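Local coordinates for ABC-type metal ion transport system, periplasmic component (Vibrio vulnificus, PDB 3K2D), which probably serves as the methionine-binding lipoprotein of an ABC-type uptake system and is known as a Toll-like receptor 2-activating immunogenic lipoprotein, at residues A[6-18]-A[52-64]. The protein carries 4 engineered substitutions. Numbering follows the deposited sequence.
Sequences SKVKVGVMAGAEA and DDGSIDMNAFQHK. Engineered in segment 52-64: Met58 (natural residue Ile). With MET (methionine), chain C.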
loop_
_atom_site.group_PDB
_atom_site.type_symbol
_atom_site.label_atom_id
_atom_site.label_comp_id
_atom_site.label_asym_id
_atom_site.label_seq_id
_atom_site.Cartn_x
_atom_site.Cartn_y
_atom_site.Cartn_z
ATOM N N SER A 6 9.861 -22.269 -17.871
ATOM C CA SER A 6 9.314 -22.492 -16.545
ATOM C C SER A 6 9.313 -21.136 -15.829
ATOM O O SER A 6 10.365 -20.521 -15.672
ATOM C CB SER A 6 10.199 -23.488 -15.796
ATOM O OG SER A 6 9.770 -23.635 -14.458
ATOM N N LYS A 7 8.146 -20.664 -15.401
ATOM C CA LYS A 7 8.088 -19.368 -14.737
ATOM C C LYS A 7 7.340 -19.352 -13.412
ATOM O O LYS A 7 6.620 -20.286 -13.075
ATOM C CB LYS A 7 7.486 -18.329 -15.685
ATOM C CG LYS A 7 8.305 -18.147 -16.952
ATOM C CD LYS A 7 7.907 -16.905 -17.738
ATOM C CE LYS A 7 8.724 -16.792 -19.017
ATOM N NZ LYS A 7 8.517 -15.488 -19.711
ATOM N N VAL A 8 7.533 -18.285 -12.651
ATOM C CA VAL A 8 6.869 -18.141 -11.368
ATOM C C VAL A 8 6.035 -16.863 -11.440
ATOM O O VAL A 8 6.521 -15.821 -11.882
ATOM C CB VAL A 8 7.903 -18.068 -10.208
ATOM C CG1 VAL A 8 8.808 -16.875 -10.378
ATOM C CG2 VAL A 8 7.198 -17.997 -8.888
ATOM N N LYS A 9 4.774 -16.957 -11.031
ATOM C CA LYS A 9 3.870 -15.819 -11.072
ATOM C C LYS A 9 3.882 -14.981 -9.808
ATOM O O LYS A 9 3.551 -15.470 -8.727
ATOM C CB LYS A 9 2.445 -16.292 -11.346
ATOM C CG LYS A 9 2.228 -16.763 -12.758
ATOM C CD LYS A 9 0.841 -17.340 -12.963
ATOM C CE LYS A 9 0.716 -17.869 -14.385
ATOM N NZ LYS A 9 -0.427 -18.815 -14.553
ATOM N N VAL A 10 4.260 -13.714 -9.957
ATOM C CA VAL A 10 4.302 -12.779 -8.841
ATOM C C VAL A 10 3.185 -11.757 -9.036
ATOM O O VAL A 10 3.051 -11.166 -10.111
ATOM C CB VAL A 10 5.658 -12.019 -8.773
ATOM C CG1 VAL A 10 5.642 -11.031 -7.620
ATOM C CG2 VAL A 10 6.809 -13.002 -8.600
ATOM N N GLY A 11 2.379 -11.565 -7.995
ATOM C CA GLY A 11 1.288 -10.609 -8.063
ATOM C C GLY A 11 1.709 -9.247 -7.533
ATOM O O GLY A 11 2.296 -9.145 -6.456
ATOM N N VAL A 12 1.416 -8.201 -8.298
ATOM C CA VAL A 12 1.775 -6.850 -7.900
ATOM C C VAL A 12 0.670 -5.871 -8.287
ATOM O O VAL A 12 -0.299 -6.238 -8.952
ATOM C CB VAL A 12 3.106 -6.417 -8.564
ATOM C CG1 VAL A 12 4.210 -7.427 -8.236
ATOM C CG2 VAL A 12 2.925 -6.294 -10.070
ATOM N N MET A 13 0.802 -4.623 -7.869
ATOM C CA MET A 13 -0.211 -3.646 -8.213
ATOM C C MET A 13 0.189 -2.910 -9.486
ATOM O O MET A 13 1.359 -2.575 -9.695
ATOM C CB MET A 13 -0.423 -2.656 -7.056
ATOM C CG MET A 13 -0.869 -3.299 -5.718
ATOM S SD MET A 13 -2.238 -4.406 -5.803
ATOM C CE MET A 13 -3.355 -3.416 -6.063
ATOM N N ALA A 14 -0.795 -2.685 -10.349
ATOM C CA ALA A 14 -0.591 -1.978 -11.610
ATOM C C ALA A 14 0.039 -0.585 -11.390
ATOM O O ALA A 14 -0.145 0.028 -10.343
ATOM C CB ALA A 14 -1.929 -1.838 -12.319
ATOM N N GLY A 15 0.792 -0.095 -12.371
ATOM C CA GLY A 15 1.394 1.222 -12.239
ATOM C C GLY A 15 2.828 1.322 -11.726
ATOM O O GLY A 15 3.685 0.501 -12.049
ATOM N N ALA A 16 3.081 2.354 -10.927
ATOM C CA ALA A 16 4.394 2.610 -10.364
ATOM C C ALA A 16 5.005 1.380 -9.719
ATOM O O ALA A 16 6.186 1.080 -9.918
ATOM C CB ALA A 16 4.303 3.738 -9.340
ATOM N N GLU A 17 4.210 0.665 -8.939
ATOM C CA GLU A 17 4.717 -0.517 -8.258
ATOM C C GLU A 17 5.094 -1.662 -9.197
ATOM O O GLU A 17 6.023 -2.422 -8.916
ATOM C CB GLU A 17 3.713 -0.967 -7.196
ATOM C CG GLU A 17 3.819 -0.124 -5.936
ATOM C CD GLU A 17 2.775 -0.460 -4.887
ATOM O OE1 GLU A 17 2.495 -1.663 -4.676
ATOM O OE2 GLU A 17 2.250 0.482 -4.261
ATOM N N ALA A 18 4.386 -1.780 -10.313
ATOM C CA ALA A 18 4.704 -2.818 -11.280
ATOM C C ALA A 18 6.038 -2.471 -11.941
ATOM O O ALA A 18 6.804 -3.357 -12.305
ATOM C CB ALA A 18 3.607 -2.919 -12.336
ATOM N N ASP A 52 -3.504 -17.546 -2.280
ATOM C CA ASP A 52 -4.113 -18.647 -1.550
ATOM C C ASP A 52 -4.728 -19.695 -2.481
ATOM O O ASP A 52 -4.600 -20.891 -2.232
ATOM C CB ASP A 52 -5.183 -18.098 -0.605
ATOM C CG ASP A 52 -5.765 -19.163 0.304
ATOM O OD1 ASP A 52 -5.022 -19.693 1.156
ATOM O OD2 ASP A 52 -6.967 -19.467 0.164
ATOM N N ASP A 53 -5.387 -19.245 -3.549
ATOM C CA ASP A 53 -6.012 -20.149 -4.509
ATOM C C ASP A 53 -5.007 -20.912 -5.363
ATOM O O ASP A 53 -5.350 -21.936 -5.954
ATOM C CB ASP A 53 -6.946 -19.396 -5.462
ATOM C CG ASP A 53 -8.208 -18.901 -4.785
ATOM O OD1 ASP A 53 -8.761 -19.636 -3.933
ATOM O OD2 ASP A 53 -8.658 -17.779 -5.125
ATOM N N GLY A 54 -3.779 -20.411 -5.447
ATOM C CA GLY A 54 -2.772 -21.072 -6.258
ATOM C C GLY A 54 -2.634 -20.464 -7.645
ATOM O O GLY A 54 -1.983 -21.034 -8.513
ATOM N N SER A 55 -3.235 -19.299 -7.862
ATOM C CA SER A 55 -3.167 -18.644 -9.162
ATOM C C SER A 55 -1.829 -17.953 -9.357
ATOM O O SER A 55 -1.408 -17.715 -10.493
ATOM C CB SER A 55 -4.307 -17.633 -9.302
ATOM O OG SER A 55 -5.565 -18.264 -9.130
ATOM N N ILE A 56 -1.173 -17.612 -8.251
ATOM C CA ILE A 56 0.145 -16.984 -8.296
ATOM C C ILE A 56 0.988 -17.593 -7.178
ATOM O O ILE A 56 0.450 -18.126 -6.209
ATOM C CB ILE A 56 0.095 -15.441 -8.121
ATOM C CG1 ILE A 56 -0.668 -15.069 -6.845
ATOM C CG2 ILE A 56 -0.514 -14.795 -9.352
ATOM C CD1 ILE A 56 -0.715 -13.564 -6.577
ATOM N N ASP A 57 2.307 -17.513 -7.313
ATOM C CA ASP A 57 3.209 -18.104 -6.334
ATOM C C ASP A 57 3.571 -17.155 -5.201
ATOM O O ASP A 57 4.055 -17.594 -4.161
ATOM C CB ASP A 57 4.476 -18.598 -7.043
ATOM C CG ASP A 57 4.182 -19.672 -8.090
ATOM O OD1 ASP A 57 4.066 -20.864 -7.723
ATOM O OD2 ASP A 57 4.057 -19.325 -9.287
ATOM N N MET A 58 3.343 -15.860 -5.407
ATOM C CA MET A 58 3.629 -14.849 -4.384
ATOM C C MET A 58 3.116 -13.473 -4.814
ATOM O O MET A 58 2.740 -13.280 -5.974
ATOM C CB MET A 58 5.148 -14.785 -4.076
ATOM C CG MET A 58 6.085 -14.312 -5.221
ATOM S SD MET A 58 7.880 -14.414 -4.898
ATOM C CE MET A 58 8.154 -15.823 -5.552
ATOM N N ASN A 59 3.050 -12.532 -3.873
ATOM C CA ASN A 59 2.627 -11.171 -4.200
ATOM C C ASN A 59 3.430 -10.154 -3.408
ATOM O O ASN A 59 4.044 -10.479 -2.389
ATOM C CB ASN A 59 1.124 -10.948 -3.960
ATOM C CG ASN A 59 0.707 -11.145 -2.506
ATOM O OD1 ASN A 59 1.334 -10.629 -1.576
ATOM N ND2 ASN A 59 -0.378 -11.881 -2.309
ATOM N N ALA A 60 3.432 -8.921 -3.893
ATOM C CA ALA A 60 4.159 -7.845 -3.239
ATOM C C ALA A 60 3.309 -6.590 -3.334
ATOM O O ALA A 60 3.369 -5.878 -4.337
ATOM C CB ALA A 60 5.507 -7.635 -3.928
ATOM N N PHE A 61 2.530 -6.307 -2.289
ATOM C CA PHE A 61 1.650 -5.140 -2.315
ATOM C C PHE A 61 1.106 -4.684 -0.947
ATOM O O PHE A 61 0.528 -3.603 -0.844
ATOM C CB PHE A 61 0.446 -5.454 -3.202
ATOM C CG PHE A 61 -0.565 -6.339 -2.526
ATOM C CD1 PHE A 61 -0.255 -7.655 -2.214
ATOM C CD2 PHE A 61 -1.789 -5.825 -2.107
ATOM C CE1 PHE A 61 -1.144 -8.448 -1.488
ATOM C CE2 PHE A 61 -2.684 -6.606 -1.383
ATOM C CZ PHE A 61 -2.360 -7.925 -1.068
ATOM N N GLN A 62 1.282 -5.488 0.096
ATOM C CA GLN A 62 0.708 -5.135 1.392
ATOM C C GLN A 62 1.665 -4.971 2.550
ATOM O O GLN A 62 2.849 -5.285 2.448
ATOM C CB GLN A 62 -0.306 -6.202 1.798
ATOM C CG GLN A 62 0.353 -7.501 2.253
ATOM C CD GLN A 62 -0.532 -8.712 2.053
ATOM O OE1 GLN A 62 -1.619 -8.810 2.630
ATOM N NE2 GLN A 62 -0.073 -9.645 1.222
ATOM N N HIS A 63 1.128 -4.466 3.661
ATOM C CA HIS A 63 1.900 -4.340 4.894
ATOM C C HIS A 63 1.323 -5.368 5.883
ATOM O O HIS A 63 0.257 -5.925 5.648
ATOM C CB HIS A 63 1.871 -2.906 5.454
ATOM C CG HIS A 63 0.524 -2.245 5.458
ATOM N ND1 HIS A 63 -0.570 -2.765 6.120
ATOM C CD2 HIS A 63 0.128 -1.041 4.974
ATOM C CE1 HIS A 63 -1.576 -1.911 6.045
ATOM N NE2 HIS A 63 -1.178 -0.855 5.355
ATOM N N LYS A 64 2.021 -5.637 6.974
ATOM C CA LYS A 64 1.538 -6.640 7.914
ATOM C C LYS A 64 0.117 -6.429 8.462
ATOM O O LYS A 64 -0.699 -7.361 8.452
ATOM C CB LYS A 64 2.539 -6.805 9.060
ATOM C CG LYS A 64 2.283 -8.022 9.925
ATOM C CD LYS A 64 3.485 -8.331 10.801
ATOM C CE LYS A 64 3.208 -9.511 11.733
ATOM N NZ LYS A 64 2.333 -9.179 12.900
HETATM N N MET C . 0.962 -0.087 -0.486
HETATM C CA MET C . 0.080 0.473 0.609
HETATM C C MET C . 0.871 1.501 1.338
HETATM O O MET C . 2.076 1.256 1.622
HETATM C CB MET C . -0.332 -0.537 1.661
HETATM C CG MET C . -1.160 -1.634 1.161
HETATM S SD MET C . -2.005 -2.448 2.469
HETATM C CE MET C . -2.772 -3.537 1.326
HETATM O OXT MET C . 0.307 2.555 1.666
HETATM O O HOH W 1 2.977 -3.815 -6.169
HETATM O O HOH W 2 0.427 -1.797 -2.959
#
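Met13 meets Phe61 in an oblique Met-aromatic contact, its sulfur SD 4.9 Å from the ring centroid and 54° off the ring normal. With CG anti to the carbonyl carbon, the bend of Met13 at chi2 (-50°) brings SD to the ring while CG packs on Phe61 CB. Gln62 CB lies over the centre of one face of the Phe61 ring, Asn59 OD1 sits in plane at its edge, and CE of the bound methionine approaches obliquely. The methionine SD rests over one face of the His63 imidazole, offset toward the rim.

Behind these rings strands 8-13 and 58-63 run parallel. Gly11 N donates to Met58 O (2.7 Å), and Ala60 N lies almost in line with the Gly11 C=O bond, its hydrogen bond to Gly11 O moderately bent (153° at the hydrogen). Lys9 O receives Asp57 N at 2.8 Å and, weakly, Met58 N. Asp57 turns its carboxylate back across the start of the ladder, where OD2 takes Lys9 N (3.0 Å) on its anti lone pair, with Val8 CG2 against Asp57 CB. On one sheet face Val10 CG2 packs on CG of Met58, an engineered residue; on the other, Ile56 CD1 lies 3.9 Å from Gly11 CA.

Two waters bridge the diverging strand ends: one links Met13 N, Glu17 OE1 and Ala60 O; the other joins Glu17 OE1 and Phe61 O to the methionine amino group, N being 3.1 Å from that water. OE1 accepts from both waters, while Glu17 OE2 is hydrogen-bonded to Thr177 OG1, which probably helps hold the carboxylate in place.

Strand 58-63 is the central strand of a mixed five-stranded sheet in a periplasmic-binding-protein-like lobe, with 8-13 beside it: strand 36-41 flanks 8-13, antiparallel strand 202-207 flanks 58-63, and helix 47-53 packs against Ile56, Asn59 and Phe61.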